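Local coordinates for sulfatase (Bacteroides fragilis CAG:558, PDB 6USS), which probably hydrolyses aryl sulfate esters as a calcium-dependent member of the sulfatase family, in a gut bacterium, at residues A101-V106 against H142-T147; T110-Q115 against N213-V218; Q116-S121 against A127-N132. The protein carries 1 engineered substitution. All blocks are in the same frame, centred on the assembly; numbering follows the deposited sequence.

Contact 1. Residues A101-V106 against H142-T147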
ATOM      1  N   ALA A 101      18.349  -3.168 -18.313  1.00 17.20           N
ATOM      2  CA  ALA A 101      18.028  -1.757 -18.541  1.00 16.17           C
ATOM      3  C   ALA A 101      17.715  -1.468 -20.012  1.00 18.68           C
ATOM      4  O   ALA A 101      16.867  -0.622 -20.323  1.00 18.24           O
ATOM      5  CB  ALA A 101      19.179  -0.876 -18.045  1.00 16.49           C
ATOM      6  N   ALA A 102      18.383  -2.162 -20.934  1.00 17.80           N
ATOM      7  CA  ALA A 102      18.143  -1.899 -22.347  1.00 23.35           C
ATOM      8  C   ALA A 102      16.685  -2.136 -22.693  1.00 21.79           C
ATOM      9  O   ALA A 102      16.105  -1.396 -23.491  1.00 20.69           O
ATOM     10  CB  ALA A 102      19.054  -2.766 -23.222  1.00 21.68           C
ATOM     11  N   ARG A 103      16.066  -3.139 -22.061  1.00 21.01           N
ATOM     12  CA  ARG A 103      14.676  -3.461 -22.341  1.00 18.43           C
ATOM     13  C   ARG A 103      13.707  -2.486 -21.672  1.00 23.91           C
ATOM     14  O   ARG A 103      12.713  -2.084 -22.291  1.00 24.05           O
ATOM     15  CB  ARG A 103      14.375  -4.892 -21.906  1.00 21.35           C
ATOM     16  CG  ARG A 103      12.946  -5.304 -22.157  1.00 19.05           C
ATOM     17  CD  ARG A 103      12.566  -6.512 -21.333  1.00 19.06           C
ATOM     18  NE  ARG A 103      13.447  -7.654 -21.559  1.00 21.92           N
ATOM     19  CZ  ARG A 103      13.407  -8.412 -22.650  1.00 20.94           C
ATOM     20  NH1 ARG A 103      12.539  -8.136 -23.612  1.00 16.71           N
ATOM     21  NH2 ARG A 103      14.232  -9.441 -22.784  1.00 14.12           N
ATOM     22  N   HIS A 104      13.942  -2.093 -20.415  1.00 17.35           N
ATOM     23  CA  HIS A 104      12.913  -1.251 -19.815  1.00 20.49           C
ATOM     24  C   HIS A 104      13.076   0.228 -20.151  1.00 20.25           C
ATOM     25  O   HIS A 104      12.147   1.003 -19.901  1.00 18.51           O
ATOM     26  CB  HIS A 104      12.827  -1.463 -18.289  1.00 19.04           C
ATOM     27  CG  HIS A 104      14.074  -1.120 -17.531  1.00 20.14           C
ATOM     28  ND1 HIS A 104      14.637   0.143 -17.532  1.00 18.14           N
ATOM     29  CD2 HIS A 104      14.844  -1.874 -16.709  1.00 17.29           C
ATOM     30  CE1 HIS A 104      15.704   0.144 -16.753  1.00 19.64           C
ATOM     31  NE2 HIS A 104      15.853  -1.068 -16.242  1.00 16.81           N
ATOM     32  N   ARG A 105      14.207   0.632 -20.723  1.00 17.74           N
ATOM     33  CA  ARG A 105      14.417   1.967 -21.282  1.00 18.89           C
ATOM     34  C   ARG A 105      14.363   3.090 -20.254  1.00 18.75           C
ATOM     35  O   ARG A 105      14.297   4.263 -20.640  1.00 16.91           O
ATOM     36  CB  ARG A 105      13.413   2.276 -22.394  1.00 16.51           C
ATOM     37  CG  ARG A 105      13.474   1.294 -23.531  1.00 22.61           C
ATOM     38  CD  ARG A 105      12.213   1.358 -24.340  1.00 21.59           C
ATOM     39  NE  ARG A 105      12.386   0.826 -25.684  1.00 19.12           N
ATOM     40  CZ  ARG A 105      11.475   0.953 -26.643  1.00 21.38           C
ATOM     41  NH1 ARG A 105      10.348   1.600 -26.393  1.00 20.64           N
ATOM     42  NH2 ARG A 105      11.683   0.440 -27.849  1.00 25.26           N
ATOM     43  N   VAL A 106      14.378   2.779 -18.962  1.00 15.06           N
ATOM     44  CA  VAL A 106      14.613   3.816 -17.964  1.00 17.92           C
ATOM     45  C   VAL A 106      16.122   3.901 -17.783  1.00 16.23           C
ATOM     46  O   VAL A 106      16.661   3.415 -16.785  1.00 19.45           O
ATOM     47  CB  VAL A 106      13.895   3.506 -16.633  1.00 19.63           C
ATOM     48  CG1 VAL A 106      13.739   4.749 -15.821  1.00 16.19           C
ATOM     49  CG2 VAL A 106      12.540   2.881 -16.882  1.00 17.02           C
ATOM     50  N   HIS A 142       5.170   7.369 -20.557  1.00 25.93           N
ATOM     51  CA  HIS A 142       6.522   6.951 -20.933  1.00 23.43           C
ATOM     52  C   HIS A 142       7.079   6.034 -19.858  1.00 27.50           C
ATOM     53  O   HIS A 142       8.095   6.347 -19.224  1.00 20.02           O
ATOM     54  CB  HIS A 142       7.445   8.157 -21.147  1.00 20.81           C
ATOM     55  CG  HIS A 142       7.531   8.629 -22.570  1.00 26.79           C
ATOM     56  ND1 HIS A 142       6.442   9.102 -23.271  1.00 27.30           N
ATOM     57  CD2 HIS A 142       8.592   8.732 -23.412  1.00 25.11           C
ATOM     58  CE1 HIS A 142       6.824   9.459 -24.486  1.00 22.57           C
ATOM     59  NE2 HIS A 142       8.122   9.241 -24.600  1.00 18.53           N
ATOM     60  N   THR A 143       6.399   4.905 -19.640  1.00 24.00           N
ATOM     61  CA  THR A 143       6.765   3.954 -18.606  1.00 23.89           C
ATOM     62  C   THR A 143       6.960   2.570 -19.203  1.00 23.22           C
ATOM     63  O   THR A 143       6.412   2.252 -20.263  1.00 19.73           O
ATOM     64  CB  THR A 143       5.692   3.873 -17.507  1.00 27.45           C
ATOM     65  OG1 THR A 143       4.479   3.339 -18.059  1.00 20.57           O
ATOM     66  CG2 THR A 143       5.440   5.253 -16.905  1.00 22.69           C
ATOM     67  N   PHE A 144       7.746   1.754 -18.502  1.00 18.18           N
ATOM     68  CA  PHE A 144       7.795   0.318 -18.733  1.00 19.04           C
ATOM     69  C   PHE A 144       6.869  -0.354 -17.723  1.00 21.11           C
ATOM     70  O   PHE A 144       7.075  -0.227 -16.505  1.00 20.53           O
ATOM     71  CB  PHE A 144       9.221  -0.216 -18.608  1.00 22.16           C
ATOM     72  CG  PHE A 144       9.345  -1.675 -18.935  1.00 22.43           C
ATOM     73  CD1 PHE A 144       9.440  -2.094 -20.249  1.00 18.80           C
ATOM     74  CD2 PHE A 144       9.351  -2.630 -17.928  1.00 23.73           C
ATOM     75  CE1 PHE A 144       9.532  -3.441 -20.561  1.00 22.34           C
ATOM     76  CE2 PHE A 144       9.458  -3.983 -18.233  1.00 24.82           C
ATOM     77  CZ  PHE A 144       9.551  -4.389 -19.552  1.00 18.90           C
ATOM     78  N   GLN A 145       5.829  -1.026 -18.225  1.00 16.91           N
ATOM     79  CA  GLN A 145       4.902  -1.750 -17.361  1.00 18.05           C
ATOM     80  C   GLN A 145       5.544  -3.062 -16.935  1.00 21.06           C
ATOM     81  O   GLN A 145       6.120  -3.774 -17.764  1.00 22.10           O
ATOM     82  CB  GLN A 145       3.576  -2.032 -18.065  1.00 17.37           C
ATOM     83  CG  GLN A 145       2.629  -2.916 -17.229  1.00 21.36           C
ATOM     84  CD  GLN A 145       1.295  -3.227 -17.914  1.00 24.57           C
ATOM     85  OE1 GLN A 145       1.085  -2.883 -19.081  1.00 25.17           O
ATOM     86  NE2 GLN A 145       0.387  -3.878 -17.183  1.00 18.39           N
ATOM     87  N   ALA A 146       5.458  -3.374 -15.647  1.00 18.12           N
ATOM     88  CA  ALA A 146       6.101  -4.591 -15.171  1.00 22.27           C
ATOM     89  C   ALA A 146       5.463  -5.039 -13.867  1.00 20.37           C
ATOM     90  O   ALA A 146       4.936  -4.230 -13.099  1.00 20.06           O
ATOM     91  CB  ALA A 146       7.613  -4.410 -14.982  1.00 16.46           C
ATOM     92  N   THR A 147       5.514  -6.349 -13.645  1.00 18.74           N
ATOM     93  CA  THR A 147       5.072  -6.956 -12.401  1.00 16.70           C
ATOM     94  C   THR A 147       6.174  -6.795 -11.355  1.00 21.18           C
ATOM     95  O   THR A 147       7.290  -7.301 -11.538  1.00 19.86           O
ATOM     96  CB  THR A 147       4.741  -8.426 -12.639  1.00 16.34           C
ATOM     97  OG1 THR A 147       3.662  -8.506 -13.580  1.00 22.01           O
ATOM     98  CG2 THR A 147       4.332  -9.094 -11.346  1.00 17.51           C
TER
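The phenyl ring of F144, on the short strand 143-145, lies against the short helix 101-104, where the side chain and backbone of H104 receive it. Apolar contact carries this meeting. H104 CB sits over one face of the F144 ring in a CH-pi contact, 3.9 Å from the ring centroid and 24° off the normal, and its closest ring atom is CG, with H104 CB to F144 CG at 3.5 Å. F144 CB rests 3.4 Å from H104 O. F144 points at the helix end, its CG turned away from the backbone N (chi1 -176°). At the far end of the ring, R103 CD packs at 4.1 Å from F144 CZ. Beyond CD the arginine chain bends at chi3 and carries the guanidinium group away from the ring to a salt bridge with D403.

Polar bonds hold the helical side of the contact in place. The imidazole of H104 leads away from F144 and accepts a bond from V106 N at ND1 (3.0 Å, 154°), with the donor almost in the ring plane. NE2 of the same ring is hydrogen-bonded to S94 OG of helix 88-97, so both ring nitrogens are engaged and the rotation of the imidazole is fixed. R105 N still closes a helical bond to A101 O at 3.0 Å, but R105 itself has positive phi and ends the helix.

Through its backbone F144 also pairs with G133, in the two-stranded parallel sheet of 133-135 and 143-145. The arrangement is plain packing of a helix C-terminus against a small parallel sheet within the sulfatase fold, with the H104 side chain about 13 Å from the bound calcium ion.

Contact 2. Residues T110-Q115 against N213-V218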
ATOM      1  N   THR A 110      15.488   9.632 -13.452  1.00 24.23           N
ATOM      2  CA  THR A 110      14.149  10.181 -13.610  1.00 22.06           C
ATOM      3  C   THR A 110      13.762  11.067 -12.432  1.00 21.26           C
ATOM      4  O   THR A 110      14.219  10.861 -11.300  1.00 17.13           O
ATOM      5  CB  THR A 110      13.110   9.066 -13.745  1.00 17.14           C
ATOM      6  OG1 THR A 110      12.968   8.400 -12.488  1.00 17.77           O
ATOM      7  CG2 THR A 110      13.538   8.063 -14.785  1.00 16.77           C
ATOM      8  N   TYR A 111      12.915  12.083 -12.733  1.00 17.78           N
ATOM      9  CA  TYR A 111      12.045  12.753 -11.770  1.00 19.64           C
ATOM     10  C   TYR A 111      10.928  13.537 -12.475  1.00 20.04           C
ATOM     11  O   TYR A 111       9.748  13.228 -12.266  1.00 15.27           O
ATOM     12  CB  TYR A 111      12.829  13.662 -10.812  1.00 15.73           C
ATOM     13  CG  TYR A 111      11.940  14.221  -9.715  1.00 19.38           C
ATOM     14  CD1 TYR A 111      11.840  13.585  -8.471  1.00 19.52           C
ATOM     15  CD2 TYR A 111      11.179  15.369  -9.928  1.00 19.09           C
ATOM     16  CE1 TYR A 111      11.019  14.093  -7.476  1.00 23.62           C
ATOM     17  CE2 TYR A 111      10.351  15.878  -8.938  1.00 21.89           C
ATOM     18  CZ  TYR A 111      10.270  15.236  -7.726  1.00 23.93           C
ATOM     19  OH  TYR A 111       9.444  15.742  -6.762  1.00 26.52           O
ATOM     20  N   PRO A 112      11.224  14.543 -13.304  1.00 18.93           N
ATOM     21  CA  PRO A 112      10.138  15.373 -13.859  1.00 18.18           C
ATOM     22  C   PRO A 112       9.238  14.581 -14.798  1.00 17.74           C
ATOM     23  O   PRO A 112       9.717  13.900 -15.704  1.00 16.22           O
ATOM     24  CB  PRO A 112      10.887  16.479 -14.612  1.00 16.25           C
ATOM     25  CG  PRO A 112      12.178  15.844 -14.999  1.00 21.66           C
ATOM     26  CD  PRO A 112      12.539  14.994 -13.797  1.00 19.42           C
ATOM     27  N   LYS A 113       7.920  14.709 -14.604  1.00 17.13           N
ATOM     28  CA  LYS A 113       6.974  13.950 -15.420  1.00 17.13           C
ATOM     29  C   LYS A 113       7.038  14.387 -16.881  1.00 21.63           C
ATOM     30  O   LYS A 113       6.926  15.578 -17.196  1.00 18.31           O
ATOM     31  CB  LYS A 113       5.559  14.105 -14.888  1.00 16.62           C
ATOM     32  CG  LYS A 113       4.495  13.383 -15.721  1.00 20.31           C
ATOM     33  CD  LYS A 113       3.117  13.421 -15.000  1.00 19.70           C
ATOM     34  CE  LYS A 113       2.062  12.650 -15.767  1.00 16.18           C
ATOM     35  NZ  LYS A 113       0.897  12.343 -14.913  1.00 24.05           N
ATOM     36  N   GLY A 114       7.238  13.413 -17.767  1.00 20.33           N
ATOM     37  CA  GLY A 114       7.275  13.646 -19.193  1.00 19.91           C
ATOM     38  C   GLY A 114       8.483  14.388 -19.732  1.00 21.57           C
ATOM     39  O   GLY A 114       8.480  14.743 -20.913  1.00 25.21           O
ATOM     40  N   GLN A 115       9.523  14.627 -18.936  1.00 19.65           N
ATOM     41  CA  GLN A 115      10.665  15.399 -19.418  1.00 26.61           C
ATOM     42  C   GLN A 115      11.959  14.621 -19.249  1.00 24.38           C
ATOM     43  O   GLN A 115      12.151  13.924 -18.248  1.00 26.48           O
ATOM     44  CB  GLN A 115      10.807  16.741 -18.692  1.00 25.05           C
ATOM     45  CG  GLN A 115       9.617  17.669 -18.818  1.00 28.84           C
ATOM     46  CD  GLN A 115       9.676  18.783 -17.773  1.00 48.70           C
ATOM     47  OE1 GLN A 115      10.483  19.711 -17.892  1.00 51.58           O
ATOM     48  NE2 GLN A 115       8.839  18.676 -16.720  1.00 42.78           N
ATOM     49  N   ASN A 213       8.118  23.297  -2.198  1.00 38.07           N
ATOM     50  CA  ASN A 213       9.123  22.350  -1.696  1.00 33.36           C
ATOM     51  C   ASN A 213      10.054  21.886  -2.817  1.00 36.74           C
ATOM     52  O   ASN A 213       9.591  21.588  -3.925  1.00 37.20           O
ATOM     53  CB  ASN A 213       8.455  21.126  -1.072  1.00 36.01           C
ATOM     54  CG  ASN A 213       8.663  21.030   0.442  1.00 33.55           C
ATOM     55  OD1 ASN A 213       9.211  21.932   1.087  1.00 31.42           O
ATOM     56  ND2 ASN A 213       8.211  19.922   1.011  1.00 30.63           N
ATOM     57  N   PRO A 214      11.360  21.794  -2.548  1.00 32.11           N
ATOM     58  CA  PRO A 214      12.284  21.253  -3.553  1.00 30.65           C
ATOM     59  C   PRO A 214      12.016  19.778  -3.836  1.00 26.48           C
ATOM     60  O   PRO A 214      11.540  19.036  -2.975  1.00 24.85           O
ATOM     61  CB  PRO A 214      13.669  21.456  -2.918  1.00 27.62           C
ATOM     62  CG  PRO A 214      13.417  21.616  -1.448  1.00 25.25           C
ATOM     63  CD  PRO A 214      12.064  22.273  -1.342  1.00 31.36           C
ATOM     64  N   TRP A 215      12.335  19.368  -5.070  1.00 27.43           N
ATOM     65  CA  TRP A 215      12.149  17.989  -5.525  1.00 27.30           C
ATOM     66  C   TRP A 215      12.578  16.937  -4.504  1.00 29.28           C
ATOM     67  O   TRP A 215      11.853  15.965  -4.255  1.00 31.49           O
ATOM     68  CB  TRP A 215      12.940  17.758  -6.817  1.00 23.04           C
ATOM     69  CG  TRP A 215      12.412  18.453  -8.032  1.00 29.10           C
ATOM     70  CD1 TRP A 215      11.380  19.349  -8.094  1.00 20.00           C
ATOM     71  CD2 TRP A 215      12.906  18.313  -9.372  1.00 27.59           C
ATOM     72  NE1 TRP A 215      11.196  19.769  -9.392  1.00 22.56           N
ATOM     73  CE2 TRP A 215      12.120  19.148 -10.196  1.00 24.56           C
ATOM     74  CE3 TRP A 215      13.936  17.560  -9.954  1.00 23.30           C
ATOM     75  CZ2 TRP A 215      12.329  19.248 -11.571  1.00 22.72           C
ATOM     76  CZ3 TRP A 215      14.147  17.663 -11.322  1.00 23.46           C
ATOM     77  CH2 TRP A 215      13.348  18.507 -12.115  1.00 23.31           C
ATOM     78  N   PHE A 216      13.770  17.101  -3.922  1.00 24.67           N
ATOM     79  CA  PHE A 216      14.410  16.047  -3.144  1.00 20.48           C
ATOM     80  C   PHE A 216      14.241  16.236  -1.639  1.00 20.50           C
ATOM     81  O   PHE A 216      14.979  15.624  -0.863  1.00 18.35           O
ATOM     82  CB  PHE A 216      15.898  15.944  -3.507  1.00 18.05           C
ATOM     83  CG  PHE A 216      16.154  15.608  -4.961  1.00 24.47           C
ATOM     84  CD1 PHE A 216      15.139  15.091  -5.772  1.00 24.44           C
ATOM     85  CD2 PHE A 216      17.408  15.796  -5.520  1.00 21.30           C
ATOM     86  CE1 PHE A 216      15.366  14.786  -7.110  1.00 18.40           C
ATOM     87  CE2 PHE A 216      17.640  15.492  -6.860  1.00 23.14           C
ATOM     88  CZ  PHE A 216      16.613  14.988  -7.655  1.00 21.59           C
ATOM     89  N   ALA A 217      13.295  17.070  -1.205  1.00 21.24           N
ATOM     90  CA  ALA A 217      12.960  17.087   0.211  1.00 24.13           C
ATOM     91  C   ALA A 217      12.477  15.702   0.631  1.00 24.69           C
ATOM     92  O   ALA A 217      11.718  15.046  -0.096  1.00 24.78           O
ATOM     93  CB  ALA A 217      11.891  18.141   0.499  1.00 23.08           C
ATOM     94  N   VAL A 218      12.928  15.249   1.800  1.00 20.06           N
ATOM     95  CA  VAL A 218      12.683  13.892   2.269  1.00 24.74           C
ATOM     96  C   VAL A 218      11.345  13.864   3.023  1.00 24.00           C
ATOM     97  O   VAL A 218      11.214  14.568   4.034  1.00 19.88           O
ATOM     98  CB  VAL A 218      13.821  13.373   3.155  1.00 19.40           C
ATOM     99  CG1 VAL A 218      13.615  11.881   3.443  1.00 18.26           C
ATOM    100  CG2 VAL A 218      15.161  13.607   2.484  1.00 18.25           C
TER
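An aromatic cluster of Y111, W215 and F216 joins two loops of the sulfatase domain, each bent by a beta turn: type II from P112 to Q115 and type I from P214 to A217. The Y111 ring and the five-membered ring of W215 form an offset stack, with centroids 4.4 Å apart and planes at 17°. Y111 CE2 comes within 3.4 Å of W215 CG, while W215 CB lies over the same tyrosine ring, 4.0 Å from its centroid. Y111 reaches across because its CG stands anti to the backbone N (chi1 -173°). The six-membered part of the indole also touches P112, whose CD is 4.0 Å from W215 CH2.

F216 meets the tyrosine differently. Its edge is directed at the Y111 face in an offset edge-to-face pair, the planes 76° apart, and F216 CE1 approaches Y111 CD1 to 4.0 Å. Beyond the rings, backbone hydrogen bonds of Y111 with V171 and of F216 with A196 anchor the two loops. The aromatic cluster thus joins the loop after helix 101-104 to the loop before helix 231-247, with the F216 side chain about 11 Å from the calcium ion.

Contact 3. Residues Q116-S121 against A127-N132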
ATOM      1  N   GLN A 116      12.846  14.767 -20.233  1.00 23.27           N
ATOM      2  CA  GLN A 116      14.183  14.192 -20.187  1.00 20.20           C
ATOM      3  C   GLN A 116      15.097  15.047 -19.312  1.00 17.56           C
ATOM      4  O   GLN A 116      15.208  16.256 -19.527  1.00 19.95           O
ATOM      5  CB  GLN A 116      14.750  14.088 -21.607  1.00 16.13           C
ATOM      6  CG  GLN A 116      13.954  13.167 -22.522  1.00 12.58           C
ATOM      7  CD  GLN A 116      14.399  13.213 -23.976  1.00 16.66           C
ATOM      8  OE1 GLN A 116      15.095  14.138 -24.400  1.00 25.36           O
ATOM      9  NE2 GLN A 116      14.011  12.200 -24.749  1.00 16.73           N
ATOM     10  N   THR A 117      15.754  14.421 -18.326  1.00 19.83           N
ATOM     11  CA  THR A 117      16.798  15.092 -17.547  1.00 19.55           C
ATOM     12  C   THR A 117      18.144  15.175 -18.279  1.00 20.42           C
ATOM     13  O   THR A 117      19.056  15.866 -17.801  1.00 16.02           O
ATOM     14  CB  THR A 117      17.019  14.368 -16.221  1.00 19.81           C
ATOM     15  OG1 THR A 117      17.486  13.046 -16.503  1.00 19.51           O
ATOM     16  CG2 THR A 117      15.731  14.295 -15.405  1.00 20.93           C
ATOM     17  N   ASP A 118      18.283  14.482 -19.411  1.00 16.43           N
ATOM     18  CA  ASP A 118      19.520  14.465 -20.180  1.00 18.97           C
ATOM     19  C   ASP A 118      20.064  15.865 -20.451  1.00 21.97           C
ATOM     20  O   ASP A 118      19.315  16.790 -20.780  1.00 17.49           O
ATOM     21  CB  ASP A 118      19.276  13.751 -21.509  1.00 14.55           C
ATOM     22  CG  ASP A 118      18.728  12.351 -21.316  1.00 20.29           C
ATOM     23  OD1 ASP A 118      17.484  12.178 -21.277  1.00 21.85           O
ATOM     24  OD2 ASP A 118      19.543  11.417 -21.185  1.00 19.62           O
ATOM     25  N   ARG A 119      21.384  16.003 -20.325  1.00 22.52           N
ATOM     26  CA  ARG A 119      22.063  17.226 -20.733  1.00 19.89           C
ATOM     27  C   ARG A 119      21.870  17.458 -22.235  1.00 20.63           C
ATOM     28  O   ARG A 119      21.844  16.496 -23.013  1.00 20.70           O
ATOM     29  CB  ARG A 119      23.551  17.135 -20.393  1.00 15.58           C
ATOM     30  CG  ARG A 119      24.371  18.311 -20.865  1.00 19.01           C
ATOM     31  CD  ARG A 119      25.701  18.419 -20.123  1.00 20.70           C
ATOM     32  NE  ARG A 119      26.404  17.144 -19.976  1.00 22.66           N
ATOM     33  CZ  ARG A 119      27.614  16.878 -20.472  1.00 27.07           C
ATOM     34  NH1 ARG A 119      28.266  17.801 -21.181  1.00 18.57           N
ATOM     35  NH2 ARG A 119      28.175  15.680 -20.269  1.00 19.99           N
ATOM     36  N   PRO A 120      21.677  18.706 -22.671  1.00 17.15           N
ATOM     37  CA  PRO A 120      21.574  18.976 -24.112  1.00 19.19           C
ATOM     38  C   PRO A 120      22.869  18.672 -24.862  1.00 25.17           C
ATOM     39  O   PRO A 120      23.981  18.815 -24.336  1.00 18.89           O
ATOM     40  CB  PRO A 120      21.238  20.469 -24.164  1.00 15.70           C
ATOM     41  CG  PRO A 120      20.584  20.744 -22.873  1.00 14.87           C
ATOM     42  CD  PRO A 120      21.252  19.862 -21.865  1.00 16.85           C
ATOM     43  N   SER A 121      22.709  18.239 -26.110  1.00 19.17           N
ATOM     44  CA  SER A 121      23.826  17.935 -26.991  1.00 22.30           C
ATOM     45  C   SER A 121      23.598  18.618 -28.326  1.00 20.04           C
ATOM     46  O   SER A 121      22.512  18.510 -28.899  1.00 20.19           O
ATOM     47  CB  SER A 121      23.981  16.421 -27.213  1.00 22.18           C
ATOM     48  OG  SER A 121      24.767  16.144 -28.376  1.00 19.23           O
ATOM     49  N   ALA A 127      17.923   8.749 -26.943  1.00 23.11           N
ATOM     50  CA  ALA A 127      16.792   7.866 -27.216  1.00 18.86           C
ATOM     51  C   ALA A 127      15.513   8.460 -26.648  1.00 21.47           C
ATOM     52  O   ALA A 127      15.534   9.259 -25.705  1.00 20.37           O
ATOM     53  CB  ALA A 127      17.024   6.487 -26.610  1.00 18.82           C
ATOM     54  N   ASP A 128      14.383   8.080 -27.243  1.00 22.36           N
ATOM     55  CA  ASP A 128      13.082   8.460 -26.689  1.00 20.74           C
ATOM     56  C   ASP A 128      12.779   7.482 -25.562  1.00 18.21           C
ATOM     57  O   ASP A 128      11.942   6.585 -25.678  1.00 15.00           O
ATOM     58  CB  ASP A 128      11.998   8.453 -27.754  1.00 18.85           C
ATOM     59  CG  ASP A 128      10.652   8.921 -27.222  1.00 23.65           C
ATOM     60  OD1 ASP A 128      10.576   9.392 -26.065  1.00 17.41           O
ATOM     61  OD2 ASP A 128       9.660   8.791 -27.969  1.00 24.45           O
ATOM     62  N   TRP A 129      13.477   7.679 -24.450  1.00 18.58           N
ATOM     63  CA  TRP A 129      13.508   6.722 -23.359  1.00 20.96           C
ATOM     64  C   TRP A 129      12.374   6.984 -22.353  1.00 16.86           C
ATOM     65  O   TRP A 129      11.608   7.942 -22.471  1.00 20.45           O
ATOM     66  CB  TRP A 129      14.896   6.749 -22.714  1.00 19.31           C
ATOM     67  CG  TRP A 129      15.269   8.019 -21.987  1.00 24.74           C
ATOM     68  CD1 TRP A 129      15.740   9.193 -22.538  1.00 22.01           C
ATOM     69  CD2 TRP A 129      15.235   8.231 -20.566  1.00 22.05           C
ATOM     70  NE1 TRP A 129      15.993  10.117 -21.537  1.00 18.81           N
ATOM     71  CE2 TRP A 129      15.697   9.549 -20.323  1.00 19.52           C
ATOM     72  CE3 TRP A 129      14.865   7.430 -19.477  1.00 18.13           C
ATOM     73  CZ2 TRP A 129      15.793  10.081 -19.034  1.00 19.72           C
ATOM     74  CZ3 TRP A 129      14.960   7.965 -18.196  1.00 19.50           C
ATOM     75  CH2 TRP A 129      15.420   9.281 -17.987  1.00 19.12           C
ATOM     76  N   ASN A 130      12.251   6.088 -21.372  1.00 17.98           N
ATOM     77  CA  ASN A 130      11.083   6.045 -20.485  1.00 21.10           C
ATOM     78  C   ASN A 130      11.287   6.948 -19.265  1.00 19.02           C
ATOM     79  O   ASN A 130      11.425   6.491 -18.128  1.00 22.47           O
ATOM     80  CB  ASN A 130      10.787   4.610 -20.069  1.00 17.64           C
ATOM     81  CG  ASN A 130       9.985   3.863 -21.112  1.00 18.83           C
ATOM     82  OD1 ASN A 130       9.174   4.456 -21.813  1.00 16.23           O
ATOM     83  ND2 ASN A 130      10.203   2.556 -21.220  1.00 21.00           N
ATOM     84  N   VAL A 131      11.237   8.259 -19.521  1.00 17.46           N
ATOM     85  CA  VAL A 131      11.510   9.302 -18.532  1.00 16.62           C
ATOM     86  C   VAL A 131      10.622   9.148 -17.308  1.00 22.13           C
ATOM     87  O   VAL A 131      10.919   9.710 -16.250  1.00 21.26           O
ATOM     88  CB  VAL A 131      11.310  10.707 -19.129  1.00 19.81           C
ATOM     89  CG1 VAL A 131      12.340  10.986 -20.206  1.00 16.85           C
ATOM     90  CG2 VAL A 131       9.885  10.847 -19.677  1.00 14.47           C
ATOM     91  N   ASN A 132       9.516   8.414 -17.440  1.00 21.52           N
ATOM     92  CA  ASN A 132       8.569   8.314 -16.343  1.00 18.85           C
ATOM     93  C   ASN A 132       8.772   7.079 -15.486  1.00 25.26           C
ATOM     94  O   ASN A 132       8.087   6.946 -14.460  1.00 22.67           O
ATOM     95  CB  ASN A 132       7.134   8.331 -16.870  1.00 22.31           C
ATOM     96  CG  ASN A 132       6.648   9.731 -17.212  1.00 21.14           C
ATOM     97  OD1 ASN A 132       7.305  10.740 -16.901  1.00 17.76           O
ATOM     98  ND2 ASN A 132       5.499   9.801 -17.877  1.00 24.66           N
TER
HETATM   99  O   HOH W   1      11.835  10.461 -23.805  1.00 17.83           O
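A buried tryptophan bonded to a carboxylate joins two loops that flank the short strand 124-125, with a water bridge beside it. W129 NE1 donates to D118 OD1 over 2.6 Å, with an N-H...O angle of 147°. OD1 receives it through its syn lone pair, and the oxygen lies a little out of the indole plane, while the carboxylate stands nearly perpendicular to that plane, at 88°. The second oxygen, D118 OD2, is held by N108 and N429, so both ends of the carboxylate are engaged and its orientation is fixed. W129 CG sits between the backbone N and the carbonyl carbon, which swings the indole toward the 116-121 loop.

Q116 runs along the indole, its amide plane only 15° from that of the ring. Its aliphatic part does the packing: Q116 CG lies 3.6 Å from V131 CG1 and 3.8 Å from W129 NE1. The amide end goes on to water 1, to which Q116 NE2 donates at 2.9 Å. That water in turn donates to W129 O (2.9 Å) and to D128 OD1, which also accepts a bond from H142 NE2, and so links the glutamine to the inverse gamma turn centred on D128.

Around this pair of loops, N130 contacts F144 on strand 143-145 and its ND2 is hydrogen-bonded to H104 O at the end of helix 101-104, while N132 leads directly into strand 133-135; further along the 116-121 loop R119 forms a salt bridge to D434, in the loop between strands 422-427 and 441-446.

In the fold
From the N terminus, the chain leaves helix 101-104 and runs through 110-115 and 116-121 to strand 124-125, then returns through 127-132 into strand 133-135. Contact 3 closes the shortest loop, with five residues between its segments, and is nested inside the loops closed by both other contacts. Contact 1 closes the next, bringing strand 143-145 back to the helix. Contact 2 spans 97 residues to the loop before helix 231-247, and it crosses contact 1 because their segments alternate. Segment 127-132 touches both neighbours: the backbone of N130 bonds to R105 of contact 1, and N132 OD1 to G114 N of contact 2.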